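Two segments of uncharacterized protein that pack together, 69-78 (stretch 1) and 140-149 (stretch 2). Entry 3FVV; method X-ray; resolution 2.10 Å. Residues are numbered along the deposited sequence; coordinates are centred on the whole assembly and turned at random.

Stretch 1 69-78: LAAHSPVELA
Stretch 2 140-149: EYRDGRYTGR

A helix–loop–helix corner lies against one edge of a β-hairpin in a mostly apolar contact, with no direct hydrogen bond between the stretches, one bridging water and 366 Å² of buried surface, both sides summed. In stretch 1, Leu69 and Ala70 (phi/psi -75/-33 and -67/-21) belong to a weakly bonded helix that begins earlier in the chain. Ala71 (-82/2), His72 (-152/158) and Ser73 (-69/146) carry the chain through a loop, and a new helix runs from Pro74 through Ala78 and beyond, with Leu77 N bonded to Ser73 O (3.0 Å) and Ala78 N to Pro74 O (3.1 Å). First-turn amides have no carbonyl of their own helix to bond, so Ser73, chi1 122°, caps this one: its OG accepts from Glu76 N at 3.3 Å and, weakly, from Val75 N at 3.1 Å, while Ser73 N donates back to Glu76 OE1 at 3.1 Å.

In stretch 2, a strand through Arg142 (Tyr141 -128/122, Arg142 -145/136) and a second starting at Arg145 (-147/152; Tyr146 -69/131) are joined by a type I' turn from Arg142 to Arg145, with Asp143 at 57/37 and Gly144 at 78/14, a positive phi that favours glycine. Arg142 N to Arg145 O (2.8 Å), Arg145 N to Arg142 O (3.1 Å), Thr147 N to Glu140 O (3.0 Å) and Glu140 N to Arg149 O (2.8 Å) hold the antiparallel pairing. The chain turns a corner at Gly148 (92/-6) and Arg149, and Glu140 ties that corner down: its OE2 forms a salt bridge with Arg149 NH2 (2.8 Å), and its OE1 accepts from Arg149 NE (2.9 Å) and, at a very short 2.4 Å, from Thr147 OG1.

The register sets the CA of Ala70 4.8 Å from that of Tyr146, and the CA of Pro74 6.3 Å from that of Arg145. At the first point the backbones are close enough for a CA-H...O contact, Ala70 CA to Tyr146 O at 3.3 Å, and Ala70 CB sits 3.8 Å from Gly148 N. Tyr146 (chi1 -69°, m; chi2 -67°) points toward stretch 1 and gives up the most surface. Leu69 (m, t) lays CD1 over one face of its ring, 4.3 Å from the centroid and 14° off the normal, a CH-pi contact, while Leu69 CB meets Tyr146 CB at 3.8 Å. Leu77 (m, t) approaches the edge of the same ring, CD1 to Tyr146 CD2 at 3.9 Å, so residues from both helical segments grip one aromatic side chain.

Pro74, ring pucker C-gamma endo, packs nearer the turn: its CD lies 3.2 Å from Gly144 O, and its CG meets the edge of Tyr141 (chi1 -172°, t; chi2 72°), 3.3 Å from OH and 4.1 Å from CE1. Arg145 (p, t, m) brings its guanidinium edge near Ala70 O, but NH2 remains 3.9 Å from that oxygen, too far for a hydrogen bond. The polar link is instead water 1, which donates to Leu69 O (2.6 Å) and His72 O (2.7 Å) and accepts from Tyr146 N (3.0 Å), giving that amide, which has no direct hydrogen bond across the stretches, a partner and joining it to both carbonyls.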

ATOM      1  N   LEU A  69     -14.732  -0.428   7.372  1.00 14.10           N
ATOM      2  CA  LEU A  69     -15.390   0.586   6.540  1.00 13.30           C
ATOM      3  C   LEU A  69     -16.908   0.397   6.412  1.00 13.35           C
ATOM      4  O   LEU A  69     -17.686   1.377   6.340  1.00 12.95           O
ATOM      5  CB  LEU A  69     -14.732   0.565   5.159  1.00 12.47           C
ATOM      6  CG  LEU A  69     -13.207   0.797   5.039  1.00 10.02           C
ATOM      7  CD1 LEU A  69     -12.856   0.763   3.526  1.00  7.91           C
ATOM      8  CD2 LEU A  69     -12.684   2.101   5.678  1.00 10.20           C
ATOM      9  N   ALA A  70     -17.324  -0.872   6.429  1.00 13.45           N
ATOM     10  CA  ALA A  70     -18.713  -1.275   6.274  1.00 12.74           C
ATOM     11  C   ALA A  70     -19.557  -0.814   7.461  1.00 13.09           C
ATOM     12  O   ALA A  70     -20.764  -0.649   7.337  1.00 13.45           O
ATOM     13  CB  ALA A  70     -18.811  -2.864   6.049  1.00 11.75           C
ATOM     14  N   ALA A  71     -18.928  -0.533   8.591  1.00 13.86           N
ATOM     15  CA  ALA A  71     -19.654  -0.205   9.823  1.00 14.20           C
ATOM     16  C   ALA A  71     -20.113   1.273   9.901  1.00 15.00           C
ATOM     17  O   ALA A  71     -20.760   1.668  10.839  1.00 14.70           O
ATOM     18  CB  ALA A  71     -18.807  -0.654  11.073  1.00 13.47           C
ATOM     19  N   HIS A  72     -19.859   2.086   8.855  1.00 15.86           N
ATOM     20  CA  HIS A  72     -20.033   3.534   8.941  1.00 14.14           C
ATOM     21  C   HIS A  72     -20.366   4.199   7.624  1.00 14.25           C
ATOM     22  O   HIS A  72     -20.052   3.712   6.553  1.00 14.83           O
ATOM     23  CB  HIS A  72     -18.709   4.158   9.364  1.00 14.33           C
ATOM     24  CG  HIS A  72     -18.203   3.656  10.655  1.00 13.63           C
ATOM     25  ND1 HIS A  72     -17.089   2.853  10.755  1.00 19.55           N
ATOM     26  CD2 HIS A  72     -18.667   3.817  11.902  1.00 14.11           C
ATOM     27  CE1 HIS A  72     -16.896   2.536  12.013  1.00 18.42           C
ATOM     28  NE2 HIS A  72     -17.828   3.124  12.732  1.00 16.43           N
ATOM     29  N   SER A  73     -20.956   5.358   7.701  1.00 13.32           N
ATOM     30  CA  SER A  73     -21.272   6.096   6.511  1.00 13.59           C
ATOM     31  C   SER A  73     -19.958   6.585   5.876  1.00 12.83           C
ATOM     32  O   SER A  73     -18.969   6.858   6.581  1.00 13.58           O
ATOM     33  CB  SER A  73     -22.223   7.244   6.873  1.00 13.39           C
ATOM     34  OG  SER A  73     -21.687   8.494   6.511  1.00 18.50           O
ATOM     35  N   PRO A  74     -19.901   6.646   4.554  1.00 11.24           N
ATOM     36  CA  PRO A  74     -18.691   7.160   3.935  1.00 11.71           C
ATOM     37  C   PRO A  74     -18.420   8.665   4.253  1.00 10.61           C
ATOM     38  O   PRO A  74     -17.295   9.096   4.200  1.00  8.84           O
ATOM     39  CB  PRO A  74     -18.951   6.937   2.442  1.00 12.49           C
ATOM     40  CG  PRO A  74     -20.419   6.859   2.315  1.00 12.82           C
ATOM     41  CD  PRO A  74     -20.856   6.153   3.560  1.00 13.24           C
ATOM     42  N   VAL A  75     -19.453   9.411   4.641  1.00 10.10           N
ATOM     43  CA  VAL A  75     -19.282  10.786   5.052  1.00 10.45           C
ATOM     44  C   VAL A  75     -18.523  10.861   6.392  1.00 11.87           C
ATOM     45  O   VAL A  75     -17.518  11.622   6.488  1.00 11.80           O
ATOM     46  CB  VAL A  75     -20.596  11.530   5.067  1.00 11.76           C
ATOM     47  CG1 VAL A  75     -20.481  12.865   5.806  1.00  8.95           C
ATOM     48  CG2 VAL A  75     -21.187  11.687   3.576  1.00 12.42           C
ATOM     49  N   GLU A  76     -18.895  10.007   7.367  1.00 11.54           N
ATOM     50  CA  GLU A  76     -18.152   9.925   8.619  1.00 12.83           C
ATOM     51  C   GLU A  76     -16.718   9.473   8.383  1.00 12.00           C
ATOM     52  O   GLU A  76     -15.773  10.062   8.923  1.00 11.45           O
ATOM     53  CB  GLU A  76     -18.794   8.926   9.596  1.00 13.93           C
ATOM     54  CG  GLU A  76     -20.140   9.339  10.160  1.00 19.32           C
ATOM     55  CD  GLU A  76     -20.838   8.153  10.885  1.00 26.76           C
ATOM     56  OE1 GLU A  76     -20.809   6.982  10.389  1.00 27.98           O
ATOM     57  OE2 GLU A  76     -21.426   8.407  11.951  1.00 31.48           O
ATOM     58  N   LEU A  77     -16.582   8.434   7.560  1.00 10.89           N
ATOM     59  CA  LEU A  77     -15.254   7.811   7.281  1.00  9.88           C
ATOM     60  C   LEU A  77     -14.249   8.829   6.717  1.00  9.69           C
ATOM     61  O   LEU A  77     -13.096   8.854   7.110  1.00  9.86           O
ATOM     62  CB  LEU A  77     -15.413   6.613   6.314  1.00  8.86           C
ATOM     63  CG  LEU A  77     -16.014   5.318   6.853  1.00  8.15           C
ATOM     64  CD1 LEU A  77     -16.180   4.443   5.698  1.00  7.10           C
ATOM     65  CD2 LEU A  77     -15.101   4.651   7.918  1.00  8.61           C
ATOM     66  N   ALA A  78     -14.702   9.674   5.797  1.00  8.85           N
ATOM     67  CA  ALA A  78     -13.873  10.716   5.287  1.00  9.13           C
ATOM     68  C   ALA A  78     -13.397  11.706   6.344  1.00  8.84           C
ATOM     69  O   ALA A  78     -12.241  12.098   6.297  1.00 10.60           O
ATOM     70  CB  ALA A  78     -14.549  11.497   4.041  1.00  9.28           C
ATOM     71  N   GLU A 140     -15.169  -2.879  -2.362  1.00 13.32           N
ATOM     72  CA  GLU A 140     -16.450  -2.762  -3.032  1.00 13.10           C
ATOM     73  C   GLU A 140     -17.304  -1.691  -2.293  1.00 12.16           C
ATOM     74  O   GLU A 140     -17.410  -1.693  -1.036  1.00 10.14           O
ATOM     75  CB  GLU A 140     -17.171  -4.111  -3.035  1.00 12.62           C
ATOM     76  CG  GLU A 140     -18.502  -4.115  -3.695  1.00 16.12           C
ATOM     77  CD  GLU A 140     -19.253  -5.461  -3.428  1.00 18.71           C
ATOM     78  OE1 GLU A 140     -19.369  -5.921  -2.263  1.00 18.10           O
ATOM     79  OE2 GLU A 140     -19.686  -6.060  -4.405  1.00 21.94           O
ATOM     80  N   TYR A 141     -17.906  -0.826  -3.098  1.00 10.35           N
ATOM     81  CA  TYR A 141     -18.785   0.278  -2.652  1.00 12.29           C
ATOM     82  C   TYR A 141     -20.035   0.129  -3.426  1.00 11.46           C
ATOM     83  O   TYR A 141     -19.977   0.110  -4.644  1.00 13.60           O
ATOM     84  CB  TYR A 141     -18.157   1.606  -3.028  1.00 11.53           C
ATOM     85  CG  TYR A 141     -18.827   2.833  -2.472  1.00 12.92           C
ATOM     86  CD1 TYR A 141     -18.742   3.147  -1.130  1.00 13.80           C
ATOM     87  CD2 TYR A 141     -19.457   3.724  -3.300  1.00 14.02           C
ATOM     88  CE1 TYR A 141     -19.315   4.292  -0.637  1.00 14.66           C
ATOM     89  CE2 TYR A 141     -20.033   4.922  -2.812  1.00 13.63           C
ATOM     90  CZ  TYR A 141     -19.961   5.198  -1.474  1.00 15.99           C
ATOM     91  OH  TYR A 141     -20.536   6.361  -0.953  1.00  9.56           O
ATOM     92  N   ARG A 142     -21.155  -0.010  -2.771  1.00 11.58           N
ATOM     93  CA  ARG A 142     -22.420  -0.225  -3.449  1.00  9.82           C
ATOM     94  C   ARG A 142     -23.470   0.496  -2.654  1.00 10.03           C
ATOM     95  O   ARG A 142     -23.518   0.407  -1.388  1.00  9.96           O
ATOM     96  CB  ARG A 142     -22.756  -1.729  -3.475  1.00 10.99           C
ATOM     97  CG  ARG A 142     -23.921  -2.158  -4.416  1.00 11.12           C
ATOM     98  CD  ARG A 142     -24.194  -3.688  -4.298  1.00 14.08           C
ATOM     99  NE  ARG A 142     -24.555  -4.069  -2.918  1.00 14.46           N
ATOM    100  CZ  ARG A 142     -24.120  -5.154  -2.295  1.00 19.69           C
ATOM    101  NH1 ARG A 142     -23.252  -5.999  -2.860  1.00 22.58           N
ATOM    102  NH2 ARG A 142     -24.509  -5.386  -1.065  1.00 19.92           N
ATOM    103  N   ASP A 143     -24.341   1.193  -3.371  1.00  8.86           N
ATOM    104  CA  ASP A 143     -25.459   1.818  -2.731  1.00 10.02           C
ATOM    105  C   ASP A 143     -24.985   2.790  -1.604  1.00  9.28           C
ATOM    106  O   ASP A 143     -25.650   2.961  -0.590  1.00  9.75           O
ATOM    107  CB  ASP A 143     -26.463   0.774  -2.173  1.00 10.24           C
ATOM    108  CG  ASP A 143     -27.236   0.011  -3.265  1.00 11.81           C
ATOM    109  OD1 ASP A 143     -27.611   0.621  -4.281  1.00 13.14           O
ATOM    110  OD2 ASP A 143     -27.534  -1.189  -3.049  1.00 11.67           O
ATOM    111  N   GLY A 144     -23.879   3.476  -1.837  1.00 10.04           N
ATOM    112  CA  GLY A 144     -23.413   4.485  -0.926  1.00 10.47           C
ATOM    113  C   GLY A 144     -22.718   3.933   0.297  1.00 11.86           C
ATOM    114  O   GLY A 144     -22.486   4.660   1.264  1.00 10.54           O
ATOM    115  N   ARG A 145     -22.345   2.669   0.290  1.00 12.69           N
ATOM    116  CA  ARG A 145     -21.571   2.184   1.433  1.00 13.91           C
ATOM    117  C   ARG A 145     -20.567   1.128   1.028  1.00 13.34           C
ATOM    118  O   ARG A 145     -20.736   0.443   0.003  1.00 10.83           O
ATOM    119  CB  ARG A 145     -22.497   1.652   2.505  1.00 15.46           C
ATOM    120  CG  ARG A 145     -23.317   0.502   2.015  1.00 21.45           C
ATOM    121  CD  ARG A 145     -24.166  -0.208   3.102  1.00 29.51           C
ATOM    122  NE  ARG A 145     -23.409  -1.081   4.027  1.00 31.24           N
ATOM    123  CZ  ARG A 145     -23.212  -2.397   3.863  1.00 31.35           C
ATOM    124  NH1 ARG A 145     -23.654  -3.051   2.806  1.00 28.40           N
ATOM    125  NH2 ARG A 145     -22.547  -3.062   4.789  1.00 33.64           N
ATOM    126  N   TYR A 146     -19.486   1.049   1.804  1.00 12.77           N
ATOM    127  CA  TYR A 146     -18.562  -0.068   1.655  1.00 12.98           C
ATOM    128  C   TYR A 146     -19.221  -1.352   2.132  1.00 12.60           C
ATOM    129  O   TYR A 146     -19.869  -1.381   3.183  1.00 12.45           O
ATOM    130  CB  TYR A 146     -17.295   0.250   2.436  1.00 12.83           C
ATOM    131  CG  TYR A 146     -16.600   1.354   1.752  1.00 11.02           C
ATOM    132  CD1 TYR A 146     -16.043   1.169   0.493  1.00  8.79           C
ATOM    133  CD2 TYR A 146     -16.528   2.600   2.309  1.00 11.54           C
ATOM    134  CE1 TYR A 146     -15.382   2.216  -0.162  1.00  8.72           C
ATOM    135  CE2 TYR A 146     -15.918   3.634   1.643  1.00 10.87           C
ATOM    136  CZ  TYR A 146     -15.334   3.456   0.419  1.00  9.50           C
ATOM    137  OH  TYR A 146     -14.729   4.549  -0.202  1.00 10.16           O
ATOM    138  N   THR A 147     -19.140  -2.395   1.322  1.00 13.15           N
ATOM    139  CA  THR A 147     -19.805  -3.658   1.648  1.00 14.30           C
ATOM    140  C   THR A 147     -18.980  -4.595   2.545  1.00 13.85           C
ATOM    141  O   THR A 147     -19.526  -5.553   3.089  1.00 14.24           O
ATOM    142  CB  THR A 147     -20.088  -4.476   0.390  1.00 14.96           C
ATOM    143  OG1 THR A 147     -18.836  -4.805  -0.207  1.00 14.20           O
ATOM    144  CG2 THR A 147     -20.994  -3.676  -0.610  1.00 16.03           C
ATOM    145  N   GLY A 148     -17.676  -4.358   2.692  1.00 12.21           N
ATOM    146  CA  GLY A 148     -16.814  -5.353   3.346  1.00 12.65           C
ATOM    147  C   GLY A 148     -16.123  -6.368   2.440  1.00 13.91           C
ATOM    148  O   GLY A 148     -15.246  -7.145   2.907  1.00 13.08           O
ATOM    149  N   ARG A 149     -16.456  -6.343   1.135  1.00 14.70           N
ATOM    150  CA  ARG A 149     -15.866  -7.224   0.151  1.00 14.25           C
ATOM    151  C   ARG A 149     -14.838  -6.520  -0.740  1.00 14.99           C
ATOM    152  O   ARG A 149     -14.878  -5.285  -0.942  1.00 15.39           O
ATOM    153  CB  ARG A 149     -16.975  -7.835  -0.716  1.00 14.87           C
ATOM    154  CG  ARG A 149     -18.113  -8.499   0.102  1.00 18.53           C
ATOM    155  CD  ARG A 149     -18.932  -9.436  -0.766  1.00 23.25           C
ATOM    156  NE  ARG A 149     -19.391  -8.765  -1.991  1.00 25.44           N
ATOM    157  CZ  ARG A 149     -20.096  -9.365  -2.953  1.00 28.04           C
ATOM    158  NH1 ARG A 149     -20.481 -10.616  -2.810  1.00 27.09           N
ATOM    159  NH2 ARG A 149     -20.478  -8.694  -4.032  1.00 27.95           N
TER
HETATM  160  O   HOH W   1     -19.089   2.439   4.431  1.00 18.91           O